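Side-chain contacts in putative glycosyl hydrolase (PDB 3K11), which is probably a glycoside hydrolase of family 88, although its substrate has not been established: residues F189-P194 and T198-D203; L184-F189 and A237-I242; H250-V253 and D258-A261; D202-G207 and K231-F236. All coordinates share one frame; numbering follows the deposited sequence. Where two conformers were deposited one is given.

Contact 1. Residues F189-P194 and T198-D203; sequences FARNRP and TLWLDD. With EDO (1,2-ethanediol), chain I; EDO (1,2-ethanediol), chain J.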
# COMPACT_ATOMS: atom_id res chain seq x y z
N PHE A 189 17.63 -4.15 27.52
CA PHE A 189 16.40 -4.22 28.35
C PHE A 189 15.38 -5.12 27.63
O PHE A 189 15.09 -4.88 26.48
CB PHE A 189 15.79 -2.84 28.55
CG PHE A 189 16.66 -1.88 29.35
CD1 PHE A 189 17.17 -2.24 30.57
CD2 PHE A 189 16.86 -0.58 28.89
CE1 PHE A 189 17.93 -1.31 31.32
CE2 PHE A 189 17.61 0.33 29.64
CZ PHE A 189 18.13 -0.05 30.82
N ALA A 190 14.81 -6.10 28.36
CA ALA A 190 13.92 -7.11 27.78
C ALA A 190 12.80 -7.46 28.74
O ALA A 190 12.76 -6.99 29.90
CB ALA A 190 14.72 -8.37 27.45
N ARG A 191 11.88 -8.28 28.25
CA ARG A 191 10.77 -8.82 29.04
C ARG A 191 10.67 -10.30 28.82
O ARG A 191 11.16 -10.83 27.83
CB ARG A 191 9.45 -8.16 28.65
CG ARG A 191 9.49 -6.66 28.67
CD ARG A 191 8.12 -6.07 28.69
NE ARG A 191 8.18 -4.64 28.39
CZ ARG A 191 7.12 -3.86 28.27
NH1 ARG A 191 5.90 -4.35 28.45
NH2 ARG A 191 7.27 -2.59 27.96
N ASN A 192 9.99 -10.97 29.74
CA ASN A 192 9.65 -12.39 29.55
C ASN A 192 8.14 -12.55 29.29
O ASN A 192 7.58 -13.63 29.44
CB ASN A 192 10.16 -13.20 30.74
CG ASN A 192 11.64 -13.36 30.69
OD1 ASN A 192 12.17 -13.89 29.71
ND2 ASN A 192 12.32 -12.85 31.70
N ARG A 193 7.49 -11.46 28.88
CA ARG A 193 6.12 -11.50 28.40
C ARG A 193 6.08 -10.77 27.09
O ARG A 193 6.81 -9.80 26.92
CB ARG A 193 5.12 -10.84 29.36
CG ARG A 193 5.18 -9.32 29.43
CD ARG A 193 4.28 -8.78 30.53
NE ARG A 193 4.10 -7.30 30.49
CZ ARG A 193 3.18 -6.69 29.75
NH1 ARG A 193 2.38 -7.37 28.95
NH2 ARG A 193 3.09 -5.38 29.78
N PRO A 194 5.25 -11.25 26.16
CA PRO A 194 4.42 -12.48 26.23
C PRO A 194 5.17 -13.78 26.03
O PRO A 194 4.56 -14.85 26.10
CB PRO A 194 3.40 -12.26 25.12
CG PRO A 194 4.15 -11.47 24.10
CD PRO A 194 5.01 -10.51 24.91
N THR A 198 11.84 -11.39 25.11
CA THR A 198 11.16 -10.53 24.13
C THR A 198 11.59 -9.09 24.31
O THR A 198 11.63 -8.55 25.41
CB THR A 198 9.62 -10.60 24.33
OG1 THR A 198 9.20 -11.97 24.19
CG2 THR A 198 8.90 -9.76 23.33
N LEU A 199 11.91 -8.45 23.18
CA LEU A 199 12.13 -7.04 23.14
C LEU A 199 10.82 -6.36 22.71
O LEU A 199 10.22 -6.77 21.75
CB LEU A 199 13.24 -6.66 22.20
CG LEU A 199 14.66 -7.16 22.48
CD1 LEU A 199 15.65 -6.61 21.40
CD2 LEU A 199 15.10 -6.81 23.95
N TRP A 200 10.48 -5.30 23.44
CA TRP A 200 9.36 -4.41 23.14
C TRP A 200 9.92 -3.10 22.66
O TRP A 200 10.74 -2.48 23.33
CB TRP A 200 8.58 -4.14 24.42
CG TRP A 200 7.74 -5.26 24.88
CD1 TRP A 200 8.14 -6.53 25.23
CD2 TRP A 200 6.35 -5.19 25.13
NE1 TRP A 200 7.06 -7.26 25.65
CE2 TRP A 200 5.95 -6.46 25.63
CE3 TRP A 200 5.40 -4.17 24.99
CZ2 TRP A 200 4.62 -6.73 26.00
CZ3 TRP A 200 4.08 -4.45 25.32
CH2 TRP A 200 3.70 -5.72 25.85
N LEU A 201 9.45 -2.65 21.51
CA LEU A 201 9.89 -1.36 20.97
C LEU A 201 9.68 -0.26 22.02
O LEU A 201 10.50 0.66 22.15
CB LEU A 201 9.13 -1.05 19.68
CG LEU A 201 9.60 0.14 18.89
CD1 LEU A 201 11.09 0.01 18.52
CD2 LEU A 201 8.69 0.32 17.62
N ASP A 202 8.59 -0.36 22.79
CA ASP A 202 8.26 0.65 23.80
C ASP A 202 9.41 0.85 24.77
O ASP A 202 9.60 1.97 25.26
CB ASP A 202 7.04 0.24 24.65
CG ASP A 202 5.81 -0.15 23.80
OD1 ASP A 202 5.92 -1.07 23.00
OD2 ASP A 202 4.74 0.50 23.89
N ASP A 203 10.21 -0.19 24.99
CA ASP A 203 11.24 -0.11 26.06
C ASP A 203 12.44 0.72 25.63
O ASP A 203 13.21 1.11 26.46
CB ASP A 203 11.69 -1.47 26.52
CG ASP A 203 10.69 -2.16 27.44
OD1 ASP A 203 9.88 -1.45 28.08
OD2 ASP A 203 10.77 -3.39 27.55
C1 EDO I . 4.24 -0.05 27.75
O1 EDO I . 5.63 -0.21 27.48
C2 EDO I . 3.57 -1.39 27.52
O2 EDO I . 3.74 -2.14 28.70
C1 EDO J . -0.90 -2.91 28.20
O1 EDO J . -1.75 -3.91 27.63
C2 EDO J . 0.57 -3.18 27.93
O2 EDO J . 0.78 -4.57 28.16
O HOH W 1 12.25 -4.78 25.72
O HOH W 2 12.20 -4.15 29.83
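The guanidinium of Arg191 lies flat over one face of the Trp200 indole, the two planes only 9° apart. CZ of Arg191 is 3.7 Å from the centroid of the five-membered ring of Trp200, a cation-pi distance, while NH1 hovers over the middle of the indole. CD of Arg191 adds a CH-pi contact, 3.5 Å from the same centroid, because the arginine chain is extended from CG to NE and runs across the ring at about a right angle.

The edge of this guanidinium serves Asp203. Arg191 NE donates to Asp203 OD2 (3.0 Å) and Arg191 NH2 to Asp203 OD1 (2.9 Å), a side-on salt bridge through two nitrogens. Both oxygens lie close to the guanidinium plane, yet the carboxylate is turned 38° from it: OD2 is met on its syn side, OD1 from above the carboxylate plane. NH1 and NH2 also bond the two hydroxyls of one ethanediol, probably from the crystallisation liquor.

Trp200 is fixed in its own plane by NE1, which donates to Arg193 O (2.9 Å), the carbonyl oxygen of the cis peptide bond to Pro194. Arg193 brings its guanidinium back to the indole, inclined at 57°, and its NH1 forms a salt bridge with Asp423 of the second subunit. A water ties Phe189 O, Trp200 N and Asp203 OD2 together.

Arg191 and Thr198 form a single antiparallel hydrogen-bonded pair where strand 198-200 forms one outer edge of the chain's small three-stranded antiparallel sheet. Leu199 pairs on with Trp252 of strand 247-253, helix 202-217 follows directly, and Phe189 touches Phe236 of helix 222-240.

Contact 2. Residues L184-F189 and A237-I242; sequences LADGTF and ADRMFI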
# COMPACT_ATOMS: atom_id res chain seq x y z
N LEU A 184 18.42 -9.11 28.16
CA LEU A 184 19.00 -10.18 27.36
C LEU A 184 20.44 -10.41 27.78
O LEU A 184 20.98 -9.63 28.56
CB LEU A 184 18.97 -9.81 25.86
CG LEU A 184 17.64 -9.60 25.12
CD1 LEU A 184 17.88 -9.37 23.62
CD2 LEU A 184 16.67 -10.75 25.36
N ALA A 185 21.07 -11.47 27.27
CA ALA A 185 22.47 -11.77 27.63
C ALA A 185 23.40 -10.59 27.33
O ALA A 185 24.34 -10.29 28.11
CB ALA A 185 22.96 -13.04 26.91
N ASP A 186 23.12 -9.89 26.24
CA ASP A 186 23.92 -8.76 25.83
C ASP A 186 23.58 -7.46 26.54
O ASP A 186 24.14 -6.42 26.21
CB ASP A 186 23.85 -8.58 24.33
CG ASP A 186 22.54 -8.02 23.86
OD1 ASP A 186 21.60 -7.79 24.65
OD2 ASP A 186 22.47 -7.81 22.65
N GLY A 187 22.67 -7.51 27.51
CA GLY A 187 22.39 -6.33 28.35
C GLY A 187 21.17 -5.55 27.90
O GLY A 187 20.74 -4.66 28.59
N THR A 188 20.63 -5.84 26.72
CA THR A 188 19.46 -5.10 26.21
C THR A 188 18.23 -5.26 27.13
O THR A 188 17.88 -6.37 27.52
CB THR A 188 19.05 -5.55 24.79
OG1 THR A 188 20.19 -5.70 23.94
CG2 THR A 188 17.97 -4.58 24.20
N PHE A 189 17.63 -4.15 27.52
CA PHE A 189 16.40 -4.22 28.35
C PHE A 189 15.38 -5.12 27.63
O PHE A 189 15.09 -4.88 26.48
CB PHE A 189 15.79 -2.84 28.55
CG PHE A 189 16.66 -1.88 29.35
CD1 PHE A 189 17.17 -2.24 30.57
CD2 PHE A 189 16.86 -0.58 28.89
CE1 PHE A 189 17.93 -1.31 31.32
CE2 PHE A 189 17.61 0.33 29.64
CZ PHE A 189 18.13 -0.05 30.82
N ALA A 237 17.96 -1.24 18.05
CA ALA A 237 17.74 -0.89 16.62
C ALA A 237 18.24 -1.97 15.66
O ALA A 237 17.59 -2.20 14.67
CB ALA A 237 18.33 0.52 16.28
N ASP A 238 19.36 -2.63 15.99
CA ASP A 238 19.91 -3.73 15.17
C ASP A 238 18.83 -4.73 14.84
O ASP A 238 18.62 -5.12 13.68
CB ASP A 238 21.03 -4.46 15.92
CG ASP A 238 21.66 -5.59 15.09
OD1 ASP A 238 22.05 -5.28 13.94
OD2 ASP A 238 21.71 -6.75 15.59
N ARG A 239 18.11 -5.10 15.88
CA ARG A 239 17.09 -6.15 15.78
C ARG A 239 15.71 -5.67 15.30
O ARG A 239 15.03 -6.39 14.60
CB ARG A 239 16.90 -6.78 17.13
CG ARG A 239 18.17 -7.47 17.60
CD ARG A 239 17.97 -7.89 18.98
NE ARG A 239 19.00 -8.77 19.55
CZ ARG A 239 19.88 -8.42 20.49
NH1 ARG A 239 20.03 -7.16 20.91
NH2 ARG A 239 20.66 -9.37 20.99
N MSE A 240 15.33 -4.47 15.70
CA MSE A 240 13.95 -4.01 15.54
C MSE A 240 13.73 -3.07 14.35
O MSE A 240 12.59 -3.00 13.83
CB MSE A 240 13.46 -3.45 16.90
CG MSE A 240 13.53 -4.49 18.04
SE MSE A 240 12.55 -3.89 19.52
CE MSE A 240 10.85 -4.67 18.86
N PHE A 241 14.79 -2.41 13.86
CA PHE A 241 14.65 -1.48 12.70
C PHE A 241 14.51 -2.31 11.45
O PHE A 241 15.15 -3.35 11.36
CB PHE A 241 15.82 -0.51 12.58
CG PHE A 241 15.55 0.65 11.64
CD1 PHE A 241 14.55 1.58 11.93
CD2 PHE A 241 16.31 0.85 10.53
CE1 PHE A 241 14.32 2.64 11.08
CE2 PHE A 241 16.04 1.92 9.67
CZ PHE A 241 15.07 2.79 9.95
N ILE A 242 13.72 -1.83 10.49
CA ILE A 242 13.46 -2.52 9.22
C ILE A 242 13.93 -1.54 8.13
O ILE A 242 13.17 -0.67 7.68
CB ILE A 242 11.99 -2.83 9.00
CG1 ILE A 242 11.39 -3.65 10.15
CG2 ILE A 242 11.83 -3.72 7.73
CD1 ILE A 242 9.90 -3.64 10.23
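Arg239 meets Asp186 end-on, with NH2 (2.9 Å) and NH1 (3.1 Å) both donating to the single oxygen OD2. That oxygen lies in the guanidinium plane, midway along the edge between the two nitrogens, whereas the carboxylate stands steeply to it, the planes 73° apart. As a result the two donors use OD2 differently: NH1 takes its syn lone pair and NH2 comes from above the carboxylate plane. Over one face of the guanidinium sits CD1 of Leu184, 3.8 Å from CZ of Arg239 and above its centre, an apolar lid on a charged group. Arg239 NH1 adds a weak bond to Thr188 OG1.

The other carboxylate oxygen fixes the orientation of Asp186. Asp186 OD1 accepts from Thr188 N (3.0 Å), which makes an Asx turn, and from Thr188 OG1 (2.6 Å), both arriving from the same face of the carboxylate plane. With CG held between its own backbone N and carbonyl carbon (chi1 74°), the carboxylate can reach forward over the chain in this way. The Asx turn overlaps a type I beta turn from Leu184 to Gly187, in which Gly187 N bonds Leu184 O (2.9 Å).

Farther out, helix 222-240 holds the turn by its side chains. Gln235 NE2 bonds Thr188 OG1, Gln232 NE2 bonds Gly187 O and Lys231 NZ bonds Asp186 O. Arg239, near the C-terminal end of that helix, returns NH1 to Gln235 O one turn back, and its aliphatic chain is backed by Leu199 and Trp252.

Contact 3. Residues H250-V253 and D258-A261; sequences HGWV and DHPA. With EDO (1,2-ethanediol), chain D; EDO (1,2-ethanediol), chain H.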
# COMPACT_ATOMS: atom_id res chain seq x y z
N HIS A 250 7.14 -3.64 16.30
CA HIS A 250 6.75 -3.49 17.71
C HIS A 250 7.43 -4.51 18.62
O HIS A 250 7.77 -4.21 19.75
CB HIS A 250 5.22 -3.62 17.88
CG HIS A 250 4.74 -3.32 19.25
ND1 HIS A 250 3.55 -3.83 19.76
CD2 HIS A 250 5.27 -2.56 20.23
CE1 HIS A 250 3.38 -3.38 21.00
NE2 HIS A 250 4.41 -2.61 21.31
N GLY A 251 7.63 -5.72 18.11
CA GLY A 251 8.19 -6.76 18.94
C GLY A 251 9.21 -7.64 18.27
O GLY A 251 9.29 -7.77 17.03
N TRP A 252 9.98 -8.29 19.11
CA TRP A 252 11.06 -9.20 18.67
C TRP A 252 11.26 -10.26 19.73
O TRP A 252 11.70 -9.95 20.82
CB TRP A 252 12.36 -8.41 18.49
CG TRP A 252 13.51 -9.15 17.89
CD1 TRP A 252 13.83 -9.25 16.55
CD2 TRP A 252 14.55 -9.85 18.61
NE1 TRP A 252 14.97 -9.99 16.41
CE2 TRP A 252 15.44 -10.35 17.66
CE3 TRP A 252 14.81 -10.07 19.97
CZ2 TRP A 252 16.58 -11.06 18.01
CZ3 TRP A 252 15.95 -10.76 20.31
CH2 TRP A 252 16.79 -11.27 19.34
N VAL A 253 10.98 -11.50 19.37
CA VAL A 253 11.16 -12.64 20.27
C VAL A 253 12.42 -13.39 19.89
O VAL A 253 12.58 -13.88 18.77
CB VAL A 253 9.93 -13.60 20.23
CG1 VAL A 253 10.18 -14.84 21.13
CG2 VAL A 253 8.66 -12.80 20.70
N ASP A 258 11.79 -16.26 12.42
CA ASP A 258 11.39 -15.11 11.62
C ASP A 258 10.84 -14.12 12.63
O ASP A 258 10.39 -14.52 13.71
CB ASP A 258 10.25 -15.45 10.67
CG ASP A 258 10.70 -16.06 9.39
OD1 ASP A 258 11.91 -16.14 9.11
OD2 ASP A 258 9.82 -16.46 8.62
N HIS A 259 10.90 -12.83 12.29
CA HIS A 259 10.47 -11.78 13.18
C HIS A 259 9.45 -10.89 12.50
O HIS A 259 9.79 -9.83 12.01
CB HIS A 259 11.68 -10.96 13.67
CG HIS A 259 12.70 -11.80 14.38
ND1 HIS A 259 12.47 -12.37 15.61
CD2 HIS A 259 13.97 -12.14 14.03
CE1 HIS A 259 13.53 -13.07 15.97
NE2 HIS A 259 14.47 -12.94 15.03
N PRO A 260 8.18 -11.31 12.52
CA PRO A 260 7.11 -10.53 11.85
C PRO A 260 7.03 -9.10 12.34
O PRO A 260 7.30 -8.81 13.50
CB PRO A 260 5.84 -11.29 12.24
CG PRO A 260 6.28 -12.68 12.54
CD PRO A 260 7.63 -12.51 13.20
N ALA A 261 6.73 -8.18 11.42
CA ALA A 261 6.72 -6.76 11.70
C ALA A 261 5.29 -6.28 11.77
O ALA A 261 4.55 -6.40 10.80
CB ALA A 261 7.47 -6.01 10.60
C1 EDO D . 11.78 -11.82 8.80
O1 EDO D . 12.46 -12.05 10.00
C2 EDO D . 10.30 -12.10 9.00
O2 EDO D . 9.46 -11.17 8.33
C1 EDO H . 10.22 -7.32 7.10
O1 EDO H . 11.60 -7.72 7.20
C2 EDO H . 9.47 -7.49 8.42
O2 EDO H . 9.77 -8.69 9.15
O HOH W 3 6.26 -6.70 15.39
O HOH W 4 8.95 -9.88 15.43
O HOH W 5 9.90 -11.94 16.67
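Trp252 and His259 stack face to face, the centroids of the indole five-membered ring and the imidazole 3.8 Å apart and the planes inclined by 26°. The overlap is unequal: NE1 of Trp252 stands over the centre of the imidazole, while the histidine is displaced toward the rim of the indole. Although Trp252 NE1 and His259 NE2 are only 3.3 Å apart, their angle is too poor for a hydrogen bond, and the contact is one of ring faces.

Two different first torsions bring the rings together. In Trp252, CG points opposite the backbone N (chi1 -173°), which swings the indole off the strand to the side where the chain returns. In His259, CG is turned opposite the carbonyl carbon instead (chi1 -58°), and the imidazole leans across toward strand 247-253. Its edge then faces the backbone of Val253: CE1 of His259 lies 3.1 Å from Val253 O, and His259 ND1 shares a water with Val253 N, the water being 2.8 Å from ND1 and 2.9 Å from that nitrogen. The rotation of the imidazole is thus set by the indole on one face and by the strand at its edge.

Beyond the rings, water replaces direct contact. One water donates to both Gly251 O and Pro260 O, and another joins Gly251 N to Pro260 O. Arg249 NE holds His259 O, and Asp258 forms a salt bridge with Arg301 of the second subunit. Here the loop that follows strand 247-253, the middle strand of a small three-stranded antiparallel sheet, folds back beside it with waters between the two backbones, close to the second subunit.

Contact 4. Residues D202-G207 and K231-F236; sequences DDMFMG and KQFLQF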
# COMPACT_ATOMS: atom_id res chain seq x y z
N ASP A 202 8.59 -0.36 22.79
CA ASP A 202 8.26 0.65 23.80
C ASP A 202 9.41 0.85 24.77
O ASP A 202 9.60 1.97 25.26
CB ASP A 202 7.04 0.24 24.65
CG ASP A 202 5.81 -0.15 23.80
OD1 ASP A 202 5.92 -1.07 23.00
OD2 ASP A 202 4.74 0.50 23.89
N ASP A 203 10.21 -0.19 24.99
CA ASP A 203 11.24 -0.11 26.06
C ASP A 203 12.44 0.72 25.63
O ASP A 203 13.21 1.11 26.46
CB ASP A 203 11.69 -1.47 26.52
CG ASP A 203 10.69 -2.16 27.44
OD1 ASP A 203 9.88 -1.45 28.08
OD2 ASP A 203 10.77 -3.39 27.55
N MSE A 204 12.58 1.02 24.33
CA MSE A 204 13.55 2.02 23.93
C MSE A 204 13.28 3.31 24.72
O MSE A 204 14.17 3.93 25.28
CB MSE A 204 13.50 2.28 22.43
CG MSE A 204 14.05 1.12 21.62
SE MSE A 204 14.15 1.47 19.74
CE MSE A 204 15.75 2.53 19.77
N PHE A 205 12.00 3.67 24.81
CA PHE A 205 11.56 4.90 25.46
C PHE A 205 11.40 4.72 26.95
O PHE A 205 11.68 5.63 27.72
CB PHE A 205 10.27 5.41 24.83
CG PHE A 205 9.78 6.67 25.44
CD1 PHE A 205 10.44 7.90 25.21
CD2 PHE A 205 8.68 6.63 26.27
CE1 PHE A 205 9.99 9.06 25.82
CE2 PHE A 205 8.23 7.79 26.91
CZ PHE A 205 8.88 9.01 26.67
N MSE A 206 10.98 3.54 27.37
CA MSE A 206 10.84 3.34 28.81
C MSE A 206 12.18 3.36 29.52
O MSE A 206 12.27 3.79 30.68
CB MSE A 206 10.09 2.05 29.14
CG MSE A 206 8.77 1.90 28.49
SE MSE A 206 7.50 3.38 28.84
CE MSE A 206 6.45 3.32 27.11
N GLY A 207 13.23 2.89 28.87
CA GLY A 207 14.57 2.77 29.47
C GLY A 207 15.66 3.75 29.09
O GLY A 207 16.41 4.21 29.95
N LYS A 231 24.48 2.01 23.77
CA LYS A 231 24.51 0.57 23.61
C LYS A 231 23.11 0.01 23.53
O LYS A 231 22.79 -0.80 22.67
CB LYS A 231 25.24 -0.04 24.82
CG LYS A 231 25.42 -1.56 24.73
CD LYS A 231 26.05 -2.16 26.00
CE LYS A 231 26.07 -3.74 25.91
NZ LYS A 231 26.11 -4.37 27.24
N GLN A 232 22.24 0.44 24.44
CA GLN A 232 20.83 0.04 24.35
C GLN A 232 20.24 0.45 23.03
O GLN A 232 19.60 -0.34 22.33
CB GLN A 232 20.02 0.74 25.46
CG GLN A 232 20.33 0.23 26.86
CD GLN A 232 19.90 -1.19 27.13
OE1 GLN A 232 18.95 -1.68 26.54
NE2 GLN A 232 20.59 -1.85 28.06
N PHE A 233 20.43 1.70 22.69
CA PHE A 233 19.80 2.18 21.43
C PHE A 233 20.18 1.29 20.27
O PHE A 233 19.33 0.85 19.51
CB PHE A 233 20.20 3.62 21.14
CG PHE A 233 19.43 4.23 19.99
CD1 PHE A 233 19.85 4.07 18.66
CD2 PHE A 233 18.30 4.98 20.22
CE1 PHE A 233 19.13 4.60 17.61
CE2 PHE A 233 17.54 5.52 19.10
CZ PHE A 233 17.96 5.32 17.84
N LEU A 234 21.47 1.01 20.13
CA LEU A 234 21.92 0.31 18.94
C LEU A 234 21.60 -1.18 18.99
O LEU A 234 21.32 -1.82 17.95
CB LEU A 234 23.41 0.53 18.78
CG LEU A 234 23.93 1.95 18.50
CD1 LEU A 234 25.45 1.93 18.51
CD2 LEU A 234 23.38 2.54 17.15
N GLN A 235 21.57 -1.75 20.18
CA GLN A 235 21.22 -3.19 20.34
C GLN A 235 19.74 -3.43 20.05
O GLN A 235 19.37 -4.48 19.51
CB GLN A 235 21.65 -3.68 21.73
CG GLN A 235 23.16 -3.91 21.79
CD GLN A 235 23.71 -4.43 23.10
OE1 GLN A 235 24.93 -4.62 23.20
NE2 GLN A 235 22.86 -4.65 24.11
N PHE A 236 18.87 -2.49 20.47
CA PHE A 236 17.47 -2.51 20.07
C PHE A 236 17.37 -2.31 18.55
O PHE A 236 16.72 -3.07 17.84
CB PHE A 236 16.64 -1.38 20.72
CG PHE A 236 16.07 -1.71 22.08
CD1 PHE A 236 14.89 -2.38 22.20
CD2 PHE A 236 16.67 -1.27 23.25
CE1 PHE A 236 14.33 -2.67 23.44
CE2 PHE A 236 16.11 -1.57 24.50
CZ PHE A 236 14.95 -2.27 24.59
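Asp202 O accepts from both Phe205 N and Met206 N (3.0 Å each), within the helical turn that presents Asp203 and Met204 to Phe236. CB of Asp203 rests 3.9 Å from CZ of Phe236, and next to it the contact turns wholly apolar. Met204, present as selenomethionine, and Phe236 run antiparallel alongside each other; CG of Met204 stands over one face of the ring, 3.5 Å from Phe236 CG and offset toward the rim. The selenium lies obliquely to the same ring, 5.2 Å from its centroid, a Met-aromatic contact.

A bend at the last torsion of Met204 (chi3 78°) then carries the methyl away to a second aromatic. CE of Met204 sits over the face of Phe233, 3.5 Å from Phe233 CE2, again nearer the rim than the centre. One flexible side chain therefore makes CH-pi contacts with two rings set one helical turn apart, Phe233 being further backed by Tyr295 of helix 289-304.

Over these short segments the helix axes approach to 10.4 Å and run antiparallel, at 177°. Helices 202-217 and 222-240 are consecutive in the chain, so they make an alpha-helical hairpin with an apolar interface, consistent with the helical hairpins of the (alpha/alpha)6 barrel of the six-hairpin glycosidases.

In the fold
Contacts 1 and 4 are buried, contacts 2 and 3 only partly so, and their chemistry follows a different division. Contact 4 is almost purely apolar, between two helices; contact 1, equally buried, encloses a charged pair. Helix 202-217 serves contacts 1 and 4, through Asp203 in both, and helix 222-240 serves contacts 2 and 4. Strands 198-200, 247-253 and 241-242, side by side in that order, join contacts 1, 3 and 2. Side chains add further links: Leu199 touches Arg239 and Met240, and Asp202 bonds His250. Contacts 1 and 3 also reach the second subunit, each with a salt bridge there, whereas contacts 2 and 4 stay within the chain.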